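Local atomic coordinates of 5-cytosine DNA methyltransferase (Entamoeba histolytica, PDB entry 3QV2), a protein that probably transfers methyl groups from S-adenosyl-L-methionine to carbon 5 of cytosine in tRNA or DNA, as a DNMT2-type enzyme. Residues Cys251-His256 / Asn268-Tyr273; Ser194-Tyr199 / Asp223-Asp228. One frame throughout, in Å; residues are numbered along the deposited sequence.

How the contacts relate
Contacts 1 and 2 sit about 10 Å apart, centre to centre, on the same side of the chain's centre, and they meet through the small parallel sheet of strands 224-226 and 249-251. In contact 2, 223-228 supplies the first strand; in contact 1, 251-256 begins at the end of the second. A probable hydrogen bond of 2.8 Å from Cys-251 N to Val-225 O joins them, and beyond the strands Asp-228 N approaches Pro-255 O at 2.9 Å. Leu-271 and Ile-224 add apolar packing. Both contacts lie away from the S-adenosyl-L-homocysteine pocket and the predicted catalytic Cys-86, in the region that in C5-methyltransferases generally forms the smaller, target-recognition domain.

Contact 1 of 2, residues Cys251-His256 / Asn268-Tyr273; sequences CPIEPH and NKNLRY
Lys-269 reaches across to Glu-254 in the one salt bridge between these two loop segments, with NZ 3.2 Å from OE1. The hydrogen bond within it is weak. The lysine chain is bent where CE turns off the line of the carbons before it (chi3 77°), and CE itself comes within 3.6 Å of Glu-254 OE1. That same oxygen accepts a hydrogen bond from Ile-258 N, its stronger partner, so OE1 serves both.

Apolar contacts fill the side nearer the small sheet. Cys-251 has SG anti to its backbone N (chi1 -180°), which sets the sulfur 3.7 Å from Lys-269 CB, while its own CB packs 3.5 Å from Leu-271 CD2. Leu-271 also touches Ile-224 and Ile-249.

Carbon meets oxygen at the outer margin. Pro-252 puts ring atom CD 3.2 Å from Asn-270 O and equally close to Lys-269 O, the proline ring and the Asn-270 side chain crossing at about a right angle. Ile-253 brings CD1 to 3.3 Å from Asn-270 OD1.

The contact thus ties the exit of strand 249-251 to the returning end of the loop before helix 276-282. With Lys-269 buried, the glutamate would be expected to offset its charge and stabilise the protonated amine.

Contact 2 of 2, residues Ser194-Tyr199 / Asp223-Asp228; sequences SMISNY and DIVGKD
Ser-197 meets the carbonyl of Lys-227 where two overlapping beta turns, 195-198 and 196-199, pack against the end of strand 224-226, in what is probably the target-recognition domain of this C5-methyltransferase. Two donors of the serine converge on Lys-227 O. The side chain does the main work: OG, anti to its own carbonyl carbon and beside the backbone N (chi1 -44°), lies 2.8 Å from that oxygen and donates to it. Ser-197 N gives a second, weak bond to Lys-227 O at 3.2 Å.

Ile-196 carries the apolar half. Its chain runs out extended, CD1 anti to CA (chi2 -176°), and crosses Val-225 at about a right angle, with CD1 4.0 Å from Val-225 CB. The same methyl rests 3.3 Å from Gly-226 O, so the tip of the isoleucine lies against strand backbone as well as the valine. Met-195, bent at chi2 and chi3, touches with the near part of its chain: CG stands 3.8 Å from Lys-227 O.

The turns are braced from within. Asn-198 folds its amide back to take an almost straight hydrogen bond from Met-195 N, 2.8 Å from OD1, and the Ser-194 and Tyr-199 hydroxyls bond to each other. Strand 224-226 also pairs with 249-251, so the turns pack beside a two-stranded parallel sheet. At the serine, OG approaches Lys-227 O from above the carbonyl plane, 47° out of it.

Contact 1 of 2, residues Cys251-His256 / Asn268-Tyr273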
ATOM      1  N   CYS A 251     -14.732  11.956 -14.884  1.00 22.41           N
ATOM      2  CA  CYS A 251     -15.756  12.596 -15.700  1.00 26.22           C
ATOM      3  C   CYS A 251     -16.865  11.593 -16.000  1.00 26.60           C
ATOM      4  O   CYS A 251     -16.636  10.597 -16.685  1.00 27.38           O
ATOM      5  CB  CYS A 251     -15.154  13.119 -17.008  1.00 28.82           C
ATOM      6  SG  CYS A 251     -16.334  13.949 -18.102  1.00 45.56           S
ATOM      7  N   PRO A 252     -18.072  11.858 -15.481  1.00 27.78           N
ATOM      8  CA  PRO A 252     -19.216  10.952 -15.597  1.00 32.50           C
ATOM      9  C   PRO A 252     -19.985  11.159 -16.896  1.00 37.96           C
ATOM     10  O   PRO A 252     -20.952  10.444 -17.157  1.00 40.58           O
ATOM     11  CB  PRO A 252     -20.099  11.352 -14.403  1.00 32.88           C
ATOM     12  CG  PRO A 252     -19.452  12.603 -13.794  1.00 31.76           C
ATOM     13  CD  PRO A 252     -18.434  13.090 -14.767  1.00 29.69           C
ATOM     14  N   ILE A 253     -19.558  12.128 -17.698  1.00 40.08           N
ATOM     15  CA  ILE A 253     -20.245  12.447 -18.944  1.00 42.02           C
ATOM     16  C   ILE A 253     -19.702  11.651 -20.130  1.00 44.44           C
ATOM     17  O   ILE A 253     -20.444  11.315 -21.053  1.00 44.01           O
ATOM     18  CB  ILE A 253     -20.191  13.963 -19.249  1.00 45.51           C
ATOM     19  CG1 ILE A 253     -21.468  14.651 -18.761  1.00 46.03           C
ATOM     20  CG2 ILE A 253     -20.007  14.207 -20.739  1.00 46.43           C
ATOM     21  CD1 ILE A 253     -21.736  14.479 -17.278  1.00 44.98           C
ATOM     22  N   GLU A 254     -18.410  11.339 -20.099  1.00 47.44           N
ATOM     23  CA  GLU A 254     -17.780  10.643 -21.217  1.00 50.18           C
ATOM     24  C   GLU A 254     -17.139   9.324 -20.805  1.00 47.34           C
ATOM     25  O   GLU A 254     -16.354   9.281 -19.856  1.00 49.12           O
ATOM     26  CB  GLU A 254     -16.728  11.536 -21.876  1.00 56.30           C
ATOM     27  CG  GLU A 254     -17.286  12.805 -22.490  1.00 60.80           C
ATOM     28  CD  GLU A 254     -16.202  13.721 -23.021  1.00 64.95           C
ATOM     29  OE1 GLU A 254     -15.058  13.646 -22.523  1.00 64.12           O
ATOM     30  OE2 GLU A 254     -16.494  14.517 -23.937  1.00 68.41           O
ATOM     31  N   PRO A 255     -17.475   8.240 -21.520  1.00 65.56           N
ATOM     32  CA  PRO A 255     -16.830   6.941 -21.309  1.00 62.02           C
ATOM     33  C   PRO A 255     -15.323   7.069 -21.493  1.00 55.60           C
ATOM     34  O   PRO A 255     -14.546   6.563 -20.683  1.00 56.34           O
ATOM     35  CB  PRO A 255     -17.423   6.076 -22.422  1.00 63.65           C
ATOM     36  CG  PRO A 255     -18.744   6.693 -22.707  1.00 64.86           C
ATOM     37  CD  PRO A 255     -18.542   8.170 -22.533  1.00 65.61           C
ATOM     38  N   HIS A 256     -14.927   7.749 -22.563  1.00 49.19           N
ATOM     39  CA  HIS A 256     -13.526   8.058 -22.811  1.00 48.98           C
ATOM     40  C   HIS A 256     -13.348   9.568 -22.830  1.00 45.88           C
ATOM     41  O   HIS A 256     -13.665  10.221 -23.824  1.00 44.37           O
ATOM     42  CB  HIS A 256     -13.076   7.470 -24.149  1.00 51.51           C
ATOM     43  CG  HIS A 256     -12.957   5.977 -24.145  1.00 55.18           C
ATOM     44  ND1 HIS A 256     -11.815   5.324 -23.741  1.00 56.90           N
ATOM     45  CD2 HIS A 256     -13.836   5.012 -24.505  1.00 57.81           C
ATOM     46  CE1 HIS A 256     -11.995   4.019 -23.846  1.00 59.02           C
ATOM     47  NE2 HIS A 256     -13.212   3.804 -24.307  1.00 59.23           N
ATOM     48  N   ASN A 268     -18.325  22.233 -17.760  1.00 44.64           N
ATOM     49  CA  ASN A 268     -19.561  21.456 -17.850  1.00 52.30           C
ATOM     50  C   ASN A 268     -19.345  19.992 -18.216  1.00 53.50           C
ATOM     51  O   ASN A 268     -19.884  19.502 -19.209  1.00 54.21           O
ATOM     52  CB  ASN A 268     -20.535  22.097 -18.842  1.00 56.80           C
ATOM     53  CG  ASN A 268     -21.155  23.376 -18.309  1.00 60.94           C
ATOM     54  OD1 ASN A 268     -20.661  24.474 -18.567  1.00 61.23           O
ATOM     55  ND2 ASN A 268     -22.246  23.238 -17.565  1.00 63.81           N
ATOM     56  N   LYS A 269     -18.552  19.296 -17.410  1.00 51.26           N
ATOM     57  CA  LYS A 269     -18.332  17.870 -17.601  1.00 48.82           C
ATOM     58  C   LYS A 269     -18.505  17.150 -16.269  1.00 46.94           C
ATOM     59  O   LYS A 269     -18.109  15.994 -16.113  1.00 48.70           O
ATOM     60  CB  LYS A 269     -16.946  17.611 -18.194  1.00 50.21           C
ATOM     61  CG  LYS A 269     -16.651  18.445 -19.435  1.00 51.16           C
ATOM     62  CD  LYS A 269     -15.302  18.107 -20.053  1.00 54.50           C
ATOM     63  CE  LYS A 269     -15.354  16.808 -20.844  1.00 57.36           C
ATOM     64  NZ  LYS A 269     -14.180  16.658 -21.749  1.00 57.55           N
ATOM     65  N   ASN A 270     -19.099  17.857 -15.311  1.00 45.61           N
ATOM     66  CA  ASN A 270     -19.414  17.298 -13.999  1.00 45.92           C
ATOM     67  C   ASN A 270     -18.242  16.584 -13.330  1.00 43.98           C
ATOM     68  O   ASN A 270     -18.420  15.541 -12.702  1.00 45.65           O
ATOM     69  CB  ASN A 270     -20.617  16.359 -14.099  1.00 48.68           C
ATOM     70  CG  ASN A 270     -21.883  17.078 -14.523  1.00 52.19           C
ATOM     71  OD1 ASN A 270     -22.058  17.412 -15.696  1.00 51.08           O
ATOM     72  ND2 ASN A 270     -22.775  17.319 -13.570  1.00 53.57           N
ATOM     73  N   LEU A 271     -17.048  17.154 -13.458  1.00 37.33           N
ATOM     74  CA  LEU A 271     -15.848  16.559 -12.881  1.00 31.52           C
ATOM     75  C   LEU A 271     -15.939  16.481 -11.361  1.00 32.64           C
ATOM     76  O   LEU A 271     -16.464  17.387 -10.716  1.00 32.58           O
ATOM     77  CB  LEU A 271     -14.608  17.357 -13.290  1.00 28.20           C
ATOM     78  CG  LEU A 271     -14.371  17.506 -14.793  1.00 25.34           C
ATOM     79  CD1 LEU A 271     -13.115  18.320 -15.063  1.00 22.47           C
ATOM     80  CD2 LEU A 271     -14.289  16.141 -15.462  1.00 21.95           C
ATOM     81  N   ARG A 272     -15.426  15.393 -10.793  1.00 24.57           N
ATOM     82  CA  ARG A 272     -15.403  15.219  -9.345  1.00 23.62           C
ATOM     83  C   ARG A 272     -14.216  14.366  -8.927  1.00 21.54           C
ATOM     84  O   ARG A 272     -13.691  13.587  -9.723  1.00 18.75           O
ATOM     85  CB  ARG A 272     -16.696  14.560  -8.857  1.00 23.42           C
ATOM     86  CG  ARG A 272     -16.862  13.111  -9.289  1.00 22.47           C
ATOM     87  CD  ARG A 272     -18.015  12.441  -8.556  1.00 22.69           C
ATOM     88  NE  ARG A 272     -18.279  11.097  -9.063  1.00 27.77           N
ATOM     89  CZ  ARG A 272     -17.729   9.989  -8.574  1.00 28.54           C
ATOM     90  NH1 ARG A 272     -16.879  10.059  -7.559  1.00 27.48           N
ATOM     91  NH2 ARG A 272     -18.030   8.811  -9.102  1.00 27.86           N
ATOM     92  N   TYR A 273     -13.792  14.515  -7.677  1.00 22.06           N
ATOM     93  CA  TYR A 273     -12.782  13.630  -7.121  1.00 23.20           C
ATOM     94  C   TYR A 273     -13.411  12.270  -6.881  1.00 24.53           C
ATOM     95  O   TYR A 273     -14.621  12.164  -6.683  1.00 24.03           O
ATOM     96  CB  TYR A 273     -12.246  14.165  -5.791  1.00 25.22           C
ATOM     97  CG  TYR A 273     -11.673  15.563  -5.851  1.00 24.84           C
ATOM     98  CD1 TYR A 273     -10.429  15.802  -6.416  1.00 21.81           C
ATOM     99  CD2 TYR A 273     -12.370  16.640  -5.320  1.00 26.78           C
ATOM    100  CE1 TYR A 273      -9.899  17.080  -6.463  1.00 22.62           C
ATOM    101  CE2 TYR A 273     -11.852  17.918  -5.362  1.00 26.67           C
ATOM    102  CZ  TYR A 273     -10.617  18.133  -5.934  1.00 25.56           C
ATOM    103  OH  TYR A 273     -10.103  19.407  -5.975  1.00 24.48           O
TER

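Contact 2 of 2, residues Ser194-Tyr199 / Asp223-Asp228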
ATOM      1  N   SER A 194     -12.141  -6.018 -15.380  1.00 46.39           N
ATOM      2  CA  SER A 194     -12.856  -4.930 -14.738  1.00 44.05           C
ATOM      3  C   SER A 194     -12.483  -3.602 -15.380  1.00 40.67           C
ATOM      4  O   SER A 194     -11.382  -3.444 -15.908  1.00 39.74           O
ATOM      5  CB  SER A 194     -12.541  -4.892 -13.242  1.00 42.01           C
ATOM      6  OG  SER A 194     -11.179  -4.566 -13.023  1.00 42.29           O
ATOM      7  N   MET A 195     -13.411  -2.655 -15.337  1.00 39.05           N
ATOM      8  CA  MET A 195     -13.159  -1.309 -15.823  1.00 38.95           C
ATOM      9  C   MET A 195     -13.305  -0.345 -14.653  1.00 37.07           C
ATOM     10  O   MET A 195     -13.702  -0.745 -13.559  1.00 39.77           O
ATOM     11  CB  MET A 195     -14.147  -0.946 -16.935  1.00 38.49           C
ATOM     12  CG  MET A 195     -13.496  -0.431 -18.213  1.00 42.08           C
ATOM     13  SD  MET A 195     -12.556  -1.691 -19.100  1.00 63.58           S
ATOM     14  CE  MET A 195     -13.861  -2.829 -19.560  1.00 91.77           C
ATOM     15  N   ILE A 196     -12.978   0.923 -14.880  1.00 30.42           N
ATOM     16  CA  ILE A 196     -13.138   1.944 -13.852  1.00 26.51           C
ATOM     17  C   ILE A 196     -14.581   1.957 -13.361  1.00 29.15           C
ATOM     18  O   ILE A 196     -14.861   2.309 -12.214  1.00 27.80           O
ATOM     19  CB  ILE A 196     -12.770   3.339 -14.385  1.00 25.76           C
ATOM     20  CG1 ILE A 196     -11.353   3.337 -14.965  1.00 26.31           C
ATOM     21  CG2 ILE A 196     -12.904   4.387 -13.287  1.00 23.33           C
ATOM     22  CD1 ILE A 196     -10.890   4.698 -15.425  1.00 26.81           C
ATOM     23  N   SER A 197     -15.491   1.558 -14.244  1.00 33.09           N
ATOM     24  CA  SER A 197     -16.915   1.513 -13.933  1.00 34.79           C
ATOM     25  C   SER A 197     -17.198   0.702 -12.670  1.00 36.07           C
ATOM     26  O   SER A 197     -18.010   1.099 -11.836  1.00 36.63           O
ATOM     27  CB  SER A 197     -17.690   0.915 -15.112  1.00 36.58           C
ATOM     28  OG  SER A 197     -17.251   1.457 -16.348  1.00 40.21           O
ATOM     29  N   ASN A 198     -16.517  -0.434 -12.535  1.00 37.24           N
ATOM     30  CA  ASN A 198     -16.783  -1.378 -11.450  1.00 37.25           C
ATOM     31  C   ASN A 198     -16.524  -0.836 -10.043  1.00 35.02           C
ATOM     32  O   ASN A 198     -16.986  -1.412  -9.058  1.00 35.95           O
ATOM     33  CB  ASN A 198     -15.985  -2.670 -11.660  1.00 38.70           C
ATOM     34  CG  ASN A 198     -16.374  -3.397 -12.935  1.00 41.95           C
ATOM     35  OD1 ASN A 198     -15.810  -3.150 -14.001  1.00 41.70           O
ATOM     36  ND2 ASN A 198     -17.341  -4.302 -12.830  1.00 43.54           N
ATOM     37  N   TYR A 199     -15.792   0.267  -9.947  1.00 31.46           N
ATOM     38  CA  TYR A 199     -15.374   0.778  -8.646  1.00 28.60           C
ATOM     39  C   TYR A 199     -16.116   2.047  -8.238  1.00 28.49           C
ATOM     40  O   TYR A 199     -15.925   2.560  -7.136  1.00 27.12           O
ATOM     41  CB  TYR A 199     -13.865   1.033  -8.643  1.00 28.23           C
ATOM     42  CG  TYR A 199     -13.040  -0.152  -9.103  1.00 27.22           C
ATOM     43  CD1 TYR A 199     -12.796  -0.372 -10.453  1.00 26.88           C
ATOM     44  CD2 TYR A 199     -12.505  -1.048  -8.187  1.00 24.46           C
ATOM     45  CE1 TYR A 199     -12.045  -1.452 -10.879  1.00 25.86           C
ATOM     46  CE2 TYR A 199     -11.752  -2.130  -8.603  1.00 25.58           C
ATOM     47  CZ  TYR A 199     -11.526  -2.326  -9.950  1.00 26.07           C
ATOM     48  OH  TYR A 199     -10.777  -3.400 -10.377  1.00 25.82           O
ATOM     49  N   ASP A 223      -5.302  14.990 -14.310  1.00 22.79           N
ATOM     50  CA  ASP A 223      -5.402  13.818 -15.165  1.00 22.42           C
ATOM     51  C   ASP A 223      -6.840  13.328 -15.076  1.00 24.73           C
ATOM     52  O   ASP A 223      -7.286  12.879 -14.021  1.00 30.48           O
ATOM     53  CB  ASP A 223      -4.435  12.723 -14.716  1.00 26.43           C
ATOM     54  CG  ASP A 223      -4.511  11.488 -15.592  1.00 26.97           C
ATOM     55  OD1 ASP A 223      -3.722  11.390 -16.555  1.00 32.28           O
ATOM     56  OD2 ASP A 223      -5.366  10.619 -15.321  1.00 21.50           O
ATOM     57  N   ILE A 224      -7.571  13.431 -16.180  1.00 23.15           N
ATOM     58  CA  ILE A 224      -9.001  13.138 -16.173  1.00 24.77           C
ATOM     59  C   ILE A 224      -9.328  11.826 -16.880  1.00 27.22           C
ATOM     60  O   ILE A 224      -8.784  11.531 -17.945  1.00 29.98           O
ATOM     61  CB  ILE A 224      -9.808  14.281 -16.817  1.00 21.69           C
ATOM     62  CG1 ILE A 224      -9.401  15.625 -16.212  1.00 19.22           C
ATOM     63  CG2 ILE A 224     -11.300  14.045 -16.646  1.00 24.62           C
ATOM     64  CD1 ILE A 224     -10.160  16.804 -16.779  1.00 18.11           C
ATOM     65  N   VAL A 225     -10.221  11.047 -16.279  1.00 25.21           N
ATOM     66  CA  VAL A 225     -10.619   9.759 -16.836  1.00 25.74           C
ATOM     67  C   VAL A 225     -12.133   9.572 -16.831  1.00 25.95           C
ATOM     68  O   VAL A 225     -12.843  10.155 -16.010  1.00 23.71           O
ATOM     69  CB  VAL A 225      -9.979   8.593 -16.058  1.00 23.90           C
ATOM     70  CG1 VAL A 225      -8.467   8.631 -16.192  1.00 24.41           C
ATOM     71  CG2 VAL A 225     -10.391   8.643 -14.596  1.00 19.93           C
ATOM     72  N   GLY A 226     -12.618   8.755 -17.760  1.00 28.88           N
ATOM     73  CA  GLY A 226     -14.021   8.391 -17.818  1.00 28.05           C
ATOM     74  C   GLY A 226     -14.202   6.949 -17.386  1.00 30.12           C
ATOM     75  O   GLY A 226     -13.225   6.235 -17.170  1.00 32.08           O
ATOM     76  N   LYS A 227     -15.451   6.514 -17.267  1.00 30.45           N
ATOM     77  CA  LYS A 227     -15.749   5.180 -16.758  1.00 32.86           C
ATOM     78  C   LYS A 227     -15.115   4.062 -17.583  1.00 32.84           C
ATOM     79  O   LYS A 227     -15.025   2.923 -17.121  1.00 33.53           O
ATOM     80  CB  LYS A 227     -17.262   4.966 -16.662  1.00 37.11           C
ATOM     81  CG  LYS A 227     -17.994   5.075 -17.988  1.00 39.05           C
ATOM     82  CD  LYS A 227     -19.496   4.964 -17.792  1.00 42.06           C
ATOM     83  CE  LYS A 227     -20.010   6.054 -16.863  1.00 46.85           C
ATOM     84  NZ  LYS A 227     -21.487   5.978 -16.675  1.00 49.27           N
ATOM     85  N   ASP A 228     -14.671   4.383 -18.795  1.00 33.61           N
ATOM     86  CA  ASP A 228     -14.120   3.367 -19.690  1.00 37.07           C
ATOM     87  C   ASP A 228     -12.619   3.513 -19.949  1.00 39.44           C
ATOM     88  O   ASP A 228     -11.996   2.619 -20.523  1.00 40.48           O
ATOM     89  CB  ASP A 228     -14.888   3.344 -21.017  1.00 40.83           C
ATOM     90  CG  ASP A 228     -16.268   2.730 -20.880  1.00 43.85           C
ATOM     91  OD1 ASP A 228     -16.476   1.952 -19.926  1.00 43.47           O
ATOM     92  OD2 ASP A 228     -17.140   3.021 -21.725  1.00 46.12           O
TER